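Local coordinates for uncharacterized protein (Legionella longbeachae NSW150, PDB 4JZA) that probably removes the 3-phosphate from phosphatidylinositol 3-phosphate, an activity that may act on host lipids during infection, at residues M567-E572 against V593-D598; E587-F592 against Y625-I630; D598-R603 against E617-P622; E633-L638 against R642-D647. All coordinates share one frame; numbering follows the deposited sequence.

Contact 1 of 4, residues M567-E572 against V593-D598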
loop_
_atom_site.group_PDB
_atom_site.type_symbol
_atom_site.label_atom_id
_atom_site.label_comp_id
_atom_site.label_asym_id
_atom_site.label_seq_id
_atom_site.Cartn_x
_atom_site.Cartn_y
_atom_site.Cartn_z
HETATM N N MSE A 567 24.016 21.463 -1.652
HETATM C CA MSE A 567 24.303 22.897 -1.581
HETATM C C MSE A 567 25.025 23.200 -0.281
HETATM O O MSE A 567 25.999 23.961 -0.250
HETATM C CB MSE A 567 23.019 23.690 -1.704
HETATM C CG MSE A 567 22.536 23.622 -3.146
HETATM SE SE MSE A 567 20.942 24.751 -3.368
HETATM C CE MSE A 567 21.861 26.488 -3.184
ATOM N N ILE A 568 24.560 22.600 0.807
ATOM C CA ILE A 568 25.189 22.769 2.113
ATOM C C ILE A 568 26.628 22.222 2.049
ATOM O O ILE A 568 27.535 22.887 2.492
ATOM C CB ILE A 568 24.322 22.122 3.232
ATOM C CG1 ILE A 568 23.028 22.919 3.392
ATOM C CG2 ILE A 568 25.034 22.052 4.582
ATOM C CD1 ILE A 568 21.974 22.163 4.160
ATOM N N LEU A 569 26.853 21.048 1.468
ATOM C CA LEU A 569 28.210 20.539 1.362
ATOM C C LEU A 569 29.104 21.413 0.487
ATOM O O LEU A 569 30.302 21.569 0.763
ATOM C CB LEU A 569 28.223 19.109 0.821
ATOM C CG LEU A 569 27.566 18.149 1.806
ATOM C CD1 LEU A 569 27.478 16.772 1.203
ATOM C CD2 LEU A 569 28.295 18.096 3.150
ATOM N N TYR A 570 28.535 21.974 -0.563
ATOM C CA TYR A 570 29.259 22.866 -1.468
ATOM C C TYR A 570 29.714 24.149 -0.710
ATOM O O TYR A 570 30.896 24.503 -0.706
ATOM C CB TYR A 570 28.362 23.191 -2.691
ATOM C CG TYR A 570 29.020 23.993 -3.775
ATOM C CD1 TYR A 570 29.234 25.368 -3.622
ATOM C CD2 TYR A 570 29.451 23.392 -4.962
ATOM C CE1 TYR A 570 29.862 26.094 -4.606
ATOM C CE2 TYR A 570 30.098 24.136 -5.944
ATOM C CZ TYR A 570 30.300 25.477 -5.753
ATOM O OH TYR A 570 30.902 26.228 -6.711
ATOM N N LYS A 571 28.785 24.823 -0.052
ATOM C CA LYS A 571 29.132 25.998 0.723
ATOM C C LYS A 571 30.234 25.687 1.728
ATOM O O LYS A 571 31.146 26.477 1.939
ATOM C CB LYS A 571 27.903 26.501 1.486
ATOM C CG LYS A 571 28.151 27.726 2.358
ATOM C CD LYS A 571 27.466 28.966 1.807
ATOM C CE LYS A 571 28.158 30.235 2.292
ATOM N NZ LYS A 571 28.263 30.171 3.767
ATOM N N GLU A 572 30.119 24.538 2.364
ATOM C CA GLU A 572 31.059 24.110 3.374
ATOM C C GLU A 572 32.434 23.887 2.742
ATOM O O GLU A 572 33.449 24.238 3.326
ATOM C CB GLU A 572 30.530 22.839 4.076
ATOM C CG GLU A 572 30.981 22.604 5.510
ATOM C CD GLU A 572 30.508 23.661 6.490
ATOM O OE1 GLU A 572 29.585 24.452 6.171
ATOM O OE2 GLU A 572 31.062 23.678 7.608
ATOM N N VAL A 593 27.816 19.083 -9.285
ATOM C CA VAL A 593 27.361 17.852 -9.880
ATOM C C VAL A 593 28.034 16.669 -9.206
ATOM O O VAL A 593 27.405 15.631 -8.963
ATOM C CB VAL A 593 27.577 17.848 -11.405
ATOM C CG1 VAL A 593 27.249 16.495 -12.043
ATOM C CG2 VAL A 593 26.678 18.897 -12.054
ATOM N N SER A 594 29.303 16.814 -8.883
ATOM C CA SER A 594 29.996 15.722 -8.218
ATOM C C SER A 594 29.382 15.374 -6.845
ATOM O O SER A 594 29.214 14.194 -6.500
ATOM C CB SER A 594 31.474 16.049 -8.055
ATOM O OG SER A 594 32.192 14.846 -7.832
ATOM N N LEU A 595 29.052 16.416 -6.086
ATOM C CA LEU A 595 28.420 16.261 -4.793
ATOM C C LEU A 595 27.047 15.655 -4.941
ATOM O O LEU A 595 26.750 14.696 -4.238
ATOM C CB LEU A 595 28.304 17.593 -4.051
ATOM C CG LEU A 595 29.656 18.112 -3.555
ATOM C CD1 LEU A 595 29.596 19.622 -3.338
ATOM C CD2 LEU A 595 30.110 17.368 -2.306
ATOM N N VAL A 596 26.227 16.175 -5.855
ATOM C CA VAL A 596 24.916 15.576 -6.066
ATOM C C VAL A 596 25.013 14.113 -6.427
ATOM O O VAL A 596 24.313 13.256 -5.838
ATOM C CB VAL A 596 24.112 16.229 -7.176
ATOM C CG1 VAL A 596 22.820 15.460 -7.379
ATOM C CG2 VAL A 596 23.749 17.635 -6.762
ATOM N N ALA A 597 25.845 13.824 -7.404
ATOM C CA ALA A 597 26.006 12.460 -7.866
ATOM C C ALA A 597 26.479 11.588 -6.699
ATOM O O ALA A 597 25.969 10.491 -6.486
ATOM C CB ALA A 597 26.976 12.395 -9.054
ATOM N N ASP A 598 27.410 12.084 -5.901
ATOM C CA ASP A 598 27.892 11.302 -4.734
ATOM C C ASP A 598 26.797 10.954 -3.758
ATOM O O ASP A 598 26.756 9.821 -3.245
ATOM C CB ASP A 598 28.968 12.065 -3.949
ATOM C CG ASP A 598 30.325 11.963 -4.584
ATOM O OD1 ASP A 598 30.501 11.135 -5.491
ATOM O OD2 ASP A 598 31.218 12.727 -4.166
#
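Leu595 reaches across from helix 587-602 and sets the two methyls of its fork against neighbouring residues of helix 556-574. CD1 takes the Tyr570 side: it lies 3.8 Å from Tyr570 CA and equally 3.8 Å from Tyr570 CB, so the methyl rests on the root of the tyrosine more than on its aromatic ring. The ring itself comes in only through Tyr570 CD2, 4.1 Å from Leu595 CD1, in an oblique approach. The other methyl, Leu595 CD2, meets Leu569 CB at 4.0 Å. The Tyr570 and Leu595 side chains cross at about a right angle, and the backbones come closest at the same pair, with Tyr570 CA and Leu595 CA 7.4 Å apart.

Torsions place the groups. Leu595 CG stands opposite its own carbonyl carbon (chi1 -71°), which carries the fork out to the facing helix. Tyr570 CG lies anti to the backbone N instead (chi1 -174°), and its ring continues past the leucine to pack on Pro578 and Asn588 and to meet the Tyr574 ring edge-to-face. The outer part of Leu569 is taken up by Leu153 and Leu599, while Leu595 also touches Met151.

This is plain helix-to-helix packing between two successive helices of the chain. All three touching residues are buried, and no hydrogen bond or salt bridge passes between the segments. The contact therefore depends on the fit of methyl groups against aliphatic carbons and backbone, with no directional bond between the two segments.

Contact 2 of 4, residues E587-F592 against Y625-I630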
loop_
_atom_site.group_PDB
_atom_site.type_symbol
_atom_site.label_atom_id
_atom_site.label_comp_id
_atom_site.label_asym_id
_atom_site.label_seq_id
_atom_site.Cartn_x
_atom_site.Cartn_y
_atom_site.Cartn_z
ATOM N N GLU A 587 33.919 24.895 -13.763
ATOM C CA GLU A 587 34.458 24.160 -12.637
ATOM C C GLU A 587 33.471 24.179 -11.481
ATOM O O GLU A 587 33.234 23.148 -10.851
ATOM C CB GLU A 587 35.798 24.752 -12.285
ATOM C CG GLU A 587 36.501 24.298 -11.022
ATOM C CD GLU A 587 37.633 25.280 -10.656
ATOM O OE1 GLU A 587 38.066 26.084 -11.512
ATOM O OE2 GLU A 587 38.096 25.292 -9.509
ATOM N N ASN A 588 32.828 25.313 -11.250
ATOM C CA ASN A 588 31.780 25.386 -10.233
ATOM C C ASN A 588 30.577 24.428 -10.361
ATOM O O ASN A 588 30.027 23.936 -9.361
ATOM C CB ASN A 588 31.197 26.775 -10.240
ATOM C CG ASN A 588 32.092 27.801 -9.598
ATOM O OD1 ASN A 588 33.215 27.526 -9.114
ATOM N ND2 ASN A 588 31.592 29.012 -9.585
ATOM N N ARG A 589 30.096 24.254 -11.584
ATOM C CA ARG A 589 28.962 23.384 -11.812
ATOM C C ARG A 589 29.428 21.959 -11.683
ATOM O O ARG A 589 28.704 21.145 -11.139
ATOM C CB ARG A 589 28.336 23.645 -13.172
ATOM C CG ARG A 589 27.163 22.774 -13.561
ATOM C CD ARG A 589 25.921 22.961 -12.704
ATOM N NE ARG A 589 24.892 21.997 -13.099
ATOM C CZ ARG A 589 23.780 21.767 -12.420
ATOM N NH1 ARG A 589 23.463 22.454 -11.333
ATOM N NH2 ARG A 589 22.959 20.846 -12.843
ATOM N N ILE A 590 30.649 21.678 -12.139
ATOM C CA ILE A 590 31.187 20.326 -12.153
ATOM C C ILE A 590 31.304 19.837 -10.747
ATOM O O ILE A 590 31.037 18.670 -10.469
ATOM C CB ILE A 590 32.556 20.232 -12.890
ATOM C CG1 ILE A 590 32.354 20.063 -14.402
ATOM C CG2 ILE A 590 33.394 19.033 -12.451
ATOM C CD1 ILE A 590 33.582 20.497 -15.192
ATOM N N ARG A 591 31.682 20.729 -9.860
ATOM C CA ARG A 591 31.893 20.370 -8.461
ATOM C C ARG A 591 30.650 20.140 -7.643
ATOM O O ARG A 591 30.673 19.430 -6.621
ATOM C CB ARG A 591 32.651 21.467 -7.801
ATOM C CG ARG A 591 34.106 21.407 -8.153
ATOM C CD ARG A 591 34.674 22.720 -7.720
ATOM N NE ARG A 591 36.113 22.698 -7.653
ATOM C CZ ARG A 591 36.827 23.764 -7.336
ATOM N NH1 ARG A 591 36.219 24.927 -7.069
ATOM N NH2 ARG A 591 38.145 23.665 -7.291
ATOM N N PHE A 592 29.595 20.813 -8.072
ATOM C CA PHE A 592 28.302 20.636 -7.493
ATOM C C PHE A 592 27.733 19.299 -7.978
ATOM O O PHE A 592 27.269 18.471 -7.182
ATOM C CB PHE A 592 27.395 21.829 -7.867
ATOM C CG PHE A 592 26.005 21.720 -7.307
ATOM C CD1 PHE A 592 25.822 21.696 -5.948
ATOM C CD2 PHE A 592 24.893 21.595 -8.140
ATOM C CE1 PHE A 592 24.562 21.576 -5.408
ATOM C CE2 PHE A 592 23.622 21.478 -7.599
ATOM C CZ PHE A 592 23.457 21.481 -6.225
ATOM N N TYR A 625 13.252 14.322 -13.121
ATOM C CA TYR A 625 13.410 15.326 -12.036
ATOM C C TYR A 625 14.838 15.898 -11.931
ATOM O O TYR A 625 15.058 17.002 -11.333
ATOM C CB TYR A 625 12.996 14.716 -10.680
ATOM C CG TYR A 625 11.546 14.374 -10.624
ATOM C CD1 TYR A 625 10.590 15.366 -10.773
ATOM C CD2 TYR A 625 11.095 13.051 -10.463
ATOM C CE1 TYR A 625 9.239 15.076 -10.771
ATOM C CE2 TYR A 625 9.727 12.745 -10.424
ATOM C CZ TYR A 625 8.793 13.778 -10.594
ATOM O OH TYR A 625 7.412 13.583 -10.584
ATOM N N LEU A 626 15.809 15.140 -12.458
ATOM C CA LEU A 626 17.206 15.534 -12.375
ATOM C C LEU A 626 17.518 16.286 -13.613
ATOM O O LEU A 626 17.008 15.980 -14.661
ATOM C CB LEU A 626 18.134 14.323 -12.287
ATOM C CG LEU A 626 18.167 13.493 -10.992
ATOM C CD1 LEU A 626 19.009 12.234 -11.157
ATOM C CD2 LEU A 626 18.717 14.324 -9.848
ATOM N N PRO A 627 18.368 17.273 -13.512
ATOM C CA PRO A 627 18.982 17.971 -14.636
ATOM C C PRO A 627 19.868 17.056 -15.486
ATOM O O PRO A 627 20.452 16.115 -14.969
ATOM C CB PRO A 627 19.855 19.008 -13.933
ATOM C CG PRO A 627 19.154 19.295 -12.633
ATOM C CD PRO A 627 18.550 17.988 -12.233
ATOM N N GLU A 628 20.009 17.349 -16.769
ATOM C CA GLU A 628 20.724 16.444 -17.655
ATOM C C GLU A 628 22.154 16.123 -17.206
ATOM O O GLU A 628 22.571 14.972 -17.279
ATOM C CB GLU A 628 20.673 16.912 -19.127
ATOM C CG GLU A 628 19.640 16.158 -19.959
ATOM C CD GLU A 628 19.877 14.642 -19.885
ATOM O OE1 GLU A 628 20.984 14.220 -20.344
ATOM O OE2 GLU A 628 18.994 13.890 -19.329
ATOM N N ASP A 629 22.913 17.108 -16.743
ATOM C CA ASP A 629 24.329 16.854 -16.439
ATOM C C ASP A 629 24.554 15.977 -15.212
ATOM O O ASP A 629 25.511 15.199 -15.177
ATOM C CB ASP A 629 25.178 18.128 -16.368
ATOM C CG ASP A 629 24.579 19.236 -15.479
ATOM O OD1 ASP A 629 23.450 19.009 -14.995
ATOM O OD2 ASP A 629 25.235 20.328 -15.293
ATOM N N ILE A 630 23.649 16.049 -14.242
ATOM C CA ILE A 630 23.696 15.162 -13.066
ATOM C C ILE A 630 23.310 13.723 -13.415
ATOM O O ILE A 630 23.965 12.753 -13.046
ATOM C CB ILE A 630 22.752 15.662 -11.969
ATOM C CG1 ILE A 630 23.228 17.036 -11.462
ATOM C CG2 ILE A 630 22.709 14.682 -10.809
ATOM C CD1 ILE A 630 22.216 17.802 -10.634
#
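Arg589 starts with CG anti to its own N (chi1 178°) and then bends at chi2 (66°), which carries its guanidinium from helix 587-602 to the first turn of helix 628-637, where Asp629 offers a carboxylate whose CG is held between backbone N and carbonyl carbon. The result is a bidentate, side-on arginine-aspartate salt bridge between two helices. Each oxygen has its own donor: Arg589 NE bonds to Asp629 OD2 at 2.8 Å, and Arg589 NH2 bonds to Asp629 OD1 at 2.9 Å. Both bonds are close to straight, both oxygens lie near the guanidinium plane, and both are met on their syn sides. The two planar groups are only 21° apart, so the paired bonds hold them nearly coplanar and restrict rotation of either one.

Asp629 is the second residue of its helix, after Pro627 at the N-cap position, and the positive end of the helix dipole would be expected to favour the carboxylate charge. Phe530 of helix 524-542 and Glu582 also touch the arginine, while Val593 packs against Asp629. Arg589 is buried, and the pairing probably offsets its charge there.

Two apolar side chains also touch NH2. Pro627 CB sits at the guanidinium edge, 3.8 Å from Arg589 NH2, and the Ile630 end methyl CD1 approaches that same NH2 obliquely, also at 3.8 Å.

Contact 3 of 4, residues D598-R603 against E617-P622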
loop_
_atom_site.group_PDB
_atom_site.type_symbol
_atom_site.label_atom_id
_atom_site.label_comp_id
_atom_site.label_asym_id
_atom_site.label_seq_id
_atom_site.Cartn_x
_atom_site.Cartn_y
_atom_site.Cartn_z
ATOM N N ASP A 598 27.410 12.084 -5.901
ATOM C CA ASP A 598 27.892 11.302 -4.734
ATOM C C ASP A 598 26.797 10.954 -3.758
ATOM O O ASP A 598 26.756 9.821 -3.245
ATOM C CB ASP A 598 28.968 12.065 -3.949
ATOM C CG ASP A 598 30.325 11.963 -4.584
ATOM O OD1 ASP A 598 30.501 11.135 -5.491
ATOM O OD2 ASP A 598 31.218 12.727 -4.166
ATOM N N LEU A 599 25.948 11.946 -3.476
ATOM C CA LEU A 599 24.880 11.767 -2.514
ATOM C C LEU A 599 23.853 10.794 -3.064
ATOM O O LEU A 599 23.479 9.857 -2.386
ATOM C CB LEU A 599 24.253 13.100 -2.131
ATOM C CG LEU A 599 25.145 13.999 -1.235
ATOM C CD1 LEU A 599 24.415 15.277 -0.930
ATOM C CD2 LEU A 599 25.526 13.386 0.089
ATOM N N TYR A 600 23.456 11.001 -4.317
ATOM C CA TYR A 600 22.495 10.152 -4.974
ATOM C C TYR A 600 23.024 8.741 -4.966
ATOM O O TYR A 600 22.331 7.830 -4.573
ATOM C CB TYR A 600 22.192 10.662 -6.390
ATOM C CG TYR A 600 21.116 9.861 -7.093
ATOM C CD1 TYR A 600 21.409 8.634 -7.668
ATOM C CD2 TYR A 600 19.809 10.335 -7.166
ATOM C CE1 TYR A 600 20.448 7.896 -8.291
ATOM C CE2 TYR A 600 18.821 9.596 -7.761
ATOM C CZ TYR A 600 19.151 8.375 -8.326
ATOM O OH TYR A 600 18.171 7.620 -8.924
HETATM N N MSE A 601 24.279 8.553 -5.345
HETATM C CA MSE A 601 24.835 7.184 -5.391
HETATM C C MSE A 601 25.147 6.553 -4.051
HETATM O O MSE A 601 25.390 5.394 -3.990
HETATM C CB MSE A 601 26.085 7.175 -6.226
HETATM C CG MSE A 601 25.712 7.474 -7.688
HETATM SE SE MSE A 601 27.258 7.660 -8.896
HETATM C CE MSE A 601 28.030 5.887 -8.554
ATOM N N SER A 602 25.158 7.298 -2.959
ATOM C CA SER A 602 25.303 6.679 -1.655
ATOM C C SER A 602 24.104 5.779 -1.430
ATOM O O SER A 602 24.176 4.750 -0.694
ATOM C CB SER A 602 25.380 7.730 -0.554
ATOM O OG SER A 602 24.179 8.467 -0.451
ATOM N N ARG A 603 23.000 6.204 -2.058
ATOM C CA ARG A 603 21.738 5.463 -2.046
ATOM C C ARG A 603 21.078 5.573 -0.706
ATOM O O ARG A 603 20.203 4.794 -0.389
ATOM C CB ARG A 603 21.917 3.980 -2.378
ATOM C CG ARG A 603 22.466 3.710 -3.770
ATOM C CD ARG A 603 22.122 2.313 -4.252
ATOM N NE ARG A 603 21.522 2.523 -5.542
ATOM C CZ ARG A 603 20.323 2.126 -5.921
ATOM N NH1 ARG A 603 19.551 1.369 -5.150
ATOM N NH2 ARG A 603 19.909 2.479 -7.108
ATOM N N GLU A 617 13.932 -0.374 -3.103
ATOM C CA GLU A 617 14.915 0.650 -2.879
ATOM C C GLU A 617 15.326 1.256 -4.193
ATOM O O GLU A 617 16.216 0.772 -4.862
ATOM C CB GLU A 617 16.135 0.043 -2.205
ATOM C CG GLU A 617 15.894 -0.381 -0.771
ATOM C CD GLU A 617 15.488 -1.827 -0.645
ATOM O OE1 GLU A 617 15.908 -2.631 -1.482
ATOM O OE2 GLU A 617 14.757 -2.164 0.296
ATOM N N GLY A 618 14.658 2.346 -4.536
ATOM C CA GLY A 618 15.005 3.161 -5.708
ATOM C C GLY A 618 14.297 4.491 -5.580
ATOM O O GLY A 618 13.718 4.737 -4.545
ATOM N N ILE A 619 14.341 5.316 -6.629
ATOM C CA ILE A 619 13.700 6.598 -6.695
ATOM C C ILE A 619 12.856 6.671 -7.963
ATOM O O ILE A 619 13.252 6.256 -9.026
ATOM C CB ILE A 619 14.760 7.716 -6.760
ATOM C CG1 ILE A 619 15.648 7.727 -5.501
ATOM C CG2 ILE A 619 14.131 9.106 -6.967
ATOM C CD1 ILE A 619 14.864 7.867 -4.226
ATOM N N LYS A 620 11.712 7.288 -7.863
ATOM C CA LYS A 620 10.827 7.433 -8.981
ATOM C C LYS A 620 11.377 8.387 -10.008
ATOM O O LYS A 620 11.801 9.489 -9.668
ATOM C CB LYS A 620 9.495 7.960 -8.476
ATOM C CG LYS A 620 8.291 7.371 -9.166
ATOM C CD LYS A 620 8.084 5.894 -8.817
ATOM C CE LYS A 620 7.108 5.257 -9.807
ATOM N NZ LYS A 620 7.510 5.261 -11.251
ATOM N N THR A 621 11.410 7.937 -11.260
ATOM C CA THR A 621 11.551 8.809 -12.417
ATOM C C THR A 621 12.718 9.809 -12.291
ATOM O O THR A 621 12.559 10.978 -12.495
ATOM C CB THR A 621 10.136 9.421 -12.633
ATOM O OG1 THR A 621 9.428 8.628 -13.568
ATOM C CG2 THR A 621 10.146 10.646 -13.206
ATOM N N PRO A 622 13.931 9.342 -11.951
ATOM C CA PRO A 622 15.013 10.299 -11.736
ATOM C C PRO A 622 15.356 11.158 -12.946
ATOM O O PRO A 622 15.697 12.327 -12.791
ATOM C CB PRO A 622 16.217 9.403 -11.402
ATOM C CG PRO A 622 15.644 8.098 -10.985
ATOM C CD PRO A 622 14.410 7.957 -11.797
#
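Arg603, with a positive phi of 73°, is the first residue after helix 587-602 to leave helical geometry, and its CA comes within 8.0 Å of Gly618 CA, the nearest backbone approach to the irregular 617-622 segment. The motif is a helix C-terminus followed by a residue in the left-handed region, which also occupies the N-cap position of helix 604-612. The chain runs through that helix and returns as an extended loop, so the contact closes a short excursion of the fold.

Tyr600, one turn earlier, provides most of the apolar contact. With CG anti to the backbone N (chi1 -176°), its ring extends towards the loop; the Tyr600 and Pro622 side chains cross at about a right angle. The phenol end does the touching: Tyr600 OH lies 3.3 Å from Pro622 CG and 4.0 Å from Ile619 CB. The ring carbons stand further off, Tyr600 CE2 being 4.3 Å from Ile619 CG1 and Tyr600 CZ 4.4 Å from Pro622 CB, both obliquely. The hydroxyl thus ends among aliphatic carbons of the loop, and its polar need is met from outside the two segments by a hydrogen bond with Asp647.

Asp647 probably serves the polar ends of both Tyr600 and Arg603, though it is modelled so close to Arg603 NH2 that the detail is doubtful. Glu617 directs its carboxylate to Arg47. Between the segments themselves the polar link is slight: Arg603 NH1 gives a weak hydrogen bond to the carbonyl Glu617 O, 3.4 Å long and bent to 146°, with the oxygen near the guanidinium plane.

Contact 4 of 4, residues E633-L638 against R642-D647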
loop_
_atom_site.group_PDB
_atom_site.type_symbol
_atom_site.label_atom_id
_atom_site.label_comp_id
_atom_site.label_asym_id
_atom_site.label_seq_id
_atom_site.Cartn_x
_atom_site.Cartn_y
_atom_site.Cartn_z
ATOM N N GLU A 633 26.182 12.273 -15.441
ATOM C CA GLU A 633 27.308 11.911 -14.613
ATOM C C GLU A 633 27.056 10.611 -13.847
ATOM O O GLU A 633 27.941 9.757 -13.762
ATOM C CB GLU A 633 27.607 13.061 -13.635
ATOM C CG GLU A 633 28.755 12.801 -12.653
ATOM C CD GLU A 633 30.108 12.652 -13.331
ATOM O OE1 GLU A 633 30.194 12.847 -14.560
ATOM O OE2 GLU A 633 31.093 12.354 -12.624
ATOM N N ILE A 634 25.847 10.452 -13.288
ATOM C CA ILE A 634 25.514 9.220 -12.563
ATOM C C ILE A 634 25.567 8.028 -13.513
ATOM O O ILE A 634 26.166 6.975 -13.185
ATOM C CB ILE A 634 24.134 9.273 -11.946
ATOM C CG1 ILE A 634 24.115 10.328 -10.839
ATOM C CG2 ILE A 634 23.772 7.906 -11.361
ATOM C CD1 ILE A 634 22.734 10.863 -10.500
ATOM N N ARG A 635 24.926 8.199 -14.679
ATOM C CA ARG A 635 24.892 7.174 -15.701
ATOM C C ARG A 635 26.273 6.714 -16.087
ATOM O O ARG A 635 26.505 5.526 -16.267
ATOM C CB ARG A 635 24.135 7.643 -16.946
ATOM C CG ARG A 635 22.598 7.490 -16.954
ATOM C CD ARG A 635 22.076 8.018 -18.281
ATOM N NE ARG A 635 20.996 8.982 -18.150
ATOM C CZ ARG A 635 21.019 10.224 -18.632
ATOM N NH1 ARG A 635 22.077 10.687 -19.250
ATOM N NH2 ARG A 635 19.970 11.036 -18.470
ATOM N N LYS A 636 27.191 7.652 -16.225
ATOM C CA LYS A 636 28.509 7.327 -16.721
ATOM C C LYS A 636 29.341 6.765 -15.585
ATOM O O LYS A 636 30.044 5.784 -15.749
ATOM C CB LYS A 636 29.139 8.542 -17.433
ATOM C CG LYS A 636 28.389 8.866 -18.751
ATOM C CD LYS A 636 28.967 10.010 -19.586
ATOM C CE LYS A 636 28.935 11.360 -18.864
ATOM N NZ LYS A 636 29.443 12.456 -19.734
ATOM N N ARG A 637 29.215 7.302 -14.394
ATOM C CA ARG A 637 29.910 6.680 -13.273
ATOM C C ARG A 637 29.569 5.178 -13.076
ATOM O O ARG A 637 30.434 4.374 -12.654
ATOM C CB ARG A 637 29.590 7.447 -11.996
ATOM C CG ARG A 637 30.372 8.735 -11.822
ATOM C CD ARG A 637 29.921 9.354 -10.524
ATOM N NE ARG A 637 30.400 10.694 -10.234
ATOM C CZ ARG A 637 30.343 11.229 -9.027
ATOM N NH1 ARG A 637 29.874 10.519 -8.020
ATOM N NH2 ARG A 637 30.778 12.464 -8.814
ATOM N N LEU A 638 28.312 4.816 -13.350
ATOM C CA LEU A 638 27.856 3.435 -13.250
ATOM C C LEU A 638 27.989 2.653 -14.551
ATOM O O LEU A 638 27.695 1.472 -14.574
ATOM C CB LEU A 638 26.392 3.420 -12.808
ATOM C CG LEU A 638 26.123 3.913 -11.384
ATOM C CD1 LEU A 638 24.644 4.134 -11.174
ATOM C CD2 LEU A 638 26.621 2.904 -10.390
ATOM N N ARG A 642 20.983 2.554 -18.465
ATOM C CA ARG A 642 19.840 2.064 -17.699
ATOM C C ARG A 642 19.787 2.469 -16.224
ATOM O O ARG A 642 18.770 2.173 -15.583
ATOM C CB ARG A 642 19.932 0.563 -17.586
ATOM C CG ARG A 642 19.428 -0.316 -18.691
ATOM C CD ARG A 642 19.845 -1.697 -18.232
ATOM N NE ARG A 642 18.864 -2.710 -18.580
ATOM C CZ ARG A 642 17.715 -2.916 -17.947
ATOM N NH1 ARG A 642 17.361 -2.175 -16.922
ATOM N NH2 ARG A 642 16.912 -3.869 -18.356
ATOM N N SER A 643 20.851 3.045 -15.647
ATOM C CA SER A 643 20.931 3.040 -14.149
ATOM C C SER A 643 19.816 3.805 -13.453
ATOM O O SER A 643 19.272 3.323 -12.506
ATOM C CB SER A 643 22.289 3.428 -13.615
ATOM O OG SER A 643 22.970 4.117 -14.626
ATOM N N LEU A 644 19.407 4.929 -13.999
ATOM C CA LEU A 644 18.268 5.671 -13.456
ATOM C C LEU A 644 16.923 5.012 -13.778
ATOM O O LEU A 644 15.973 5.200 -13.047
ATOM C CB LEU A 644 18.297 7.158 -13.901
ATOM C CG LEU A 644 19.690 7.765 -13.582
ATOM C CD1 LEU A 644 19.911 9.117 -14.234
ATOM C CD2 LEU A 644 19.976 7.817 -12.086
ATOM N N LYS A 645 16.820 4.242 -14.844
ATOM C CA LYS A 645 15.576 3.509 -15.118
ATOM C C LYS A 645 15.417 2.279 -14.193
ATOM O O LYS A 645 14.312 1.917 -13.817
ATOM C CB LYS A 645 15.479 3.142 -16.576
ATOM C CG LYS A 645 15.301 4.361 -17.476
ATOM C CD LYS A 645 15.222 3.968 -18.952
ATOM C CE LYS A 645 14.611 5.066 -19.828
ATOM N NZ LYS A 645 15.648 6.079 -20.169
ATOM N N ASP A 646 16.531 1.691 -13.773
ATOM C CA ASP A 646 16.527 0.654 -12.798
ATOM C C ASP A 646 16.087 1.209 -11.472
ATOM O O ASP A 646 15.297 0.564 -10.765
ATOM C CB ASP A 646 17.930 0.063 -12.639
ATOM C CG ASP A 646 18.421 -0.697 -13.904
ATOM O OD1 ASP A 646 17.547 -1.045 -14.718
ATOM O OD2 ASP A 646 19.656 -0.936 -14.088
ATOM N N ASP A 647 16.587 2.393 -11.100
ATOM C CA ASP A 647 16.104 3.033 -9.884
ATOM C C ASP A 647 14.586 3.179 -9.915
ATOM O O ASP A 647 13.932 2.903 -8.926
ATOM C CB ASP A 647 16.793 4.388 -9.639
ATOM C CG ASP A 647 18.260 4.217 -9.184
ATOM O OD1 ASP A 647 18.570 3.045 -8.938
ATOM O OD2 ASP A 647 19.086 5.182 -9.116
#
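A sharp corner between two successive helices, 628-637 and 643-652, is packed by Leu638 and Ile634 on one arm and Ser643 and Leu644 on the other. Only three residues separate the two segments, and the axes of the pieces 633-637 and 643-647 make an angle of 101° with a closest approach of 10.2 Å, a nearly perpendicular turn. The backbones come nearest between Arg635 CA and Ser643 CA, 5.9 Å apart.

In the angle of the corner, Leu638 CD1 lies 3.5 Å from Ser643 CB, while Ser643 OG comes within 3.8 Å of Arg635 CA. That hydroxyl is hydrogen-bonded to Ser640 O in the connection. Further out, Leu644 CG stands anti to the carbonyl carbon (chi1 -52°), which brings its methyls to two residues: CD2 meets Ile634 CG2 at 3.9 Å, the side chains crossing at about a right angle, and CD1 lies obliquely 4.1 Å from Arg635 NE. The arginine's polar end turns to salt bridges with Glu623 and Glu628.

No hydrogen bond joins the segments directly. Van der Waals packing connects the arms; polar links include the Ser643-Ser640 bond and Glu623, which pairs with both Arg635 and Lys645.

Contacts 2, 1 and 3 follow one another along helix 587-602, setting it against helix 628-637 with the residues before it, helix 556-574 and the 617-622 loop in turn; contact 4 folds the end of helix 628-637 onto helix 643-652. All are largely buried, contact 1 entirely so in its touching residues, whereas contacts 2, 3 and 4 each include partly exposed ones. The centre of contact 3 lies nearest the chain centre, about 21 Å away. Chemistry varies between them: apolar in 1, ionic in 2, apolar plus one weak hydrogen bond in 3, van der Waals in 4. Asp598, shared by contacts 1 and 3, salt-bridges Arg637 of contact 4.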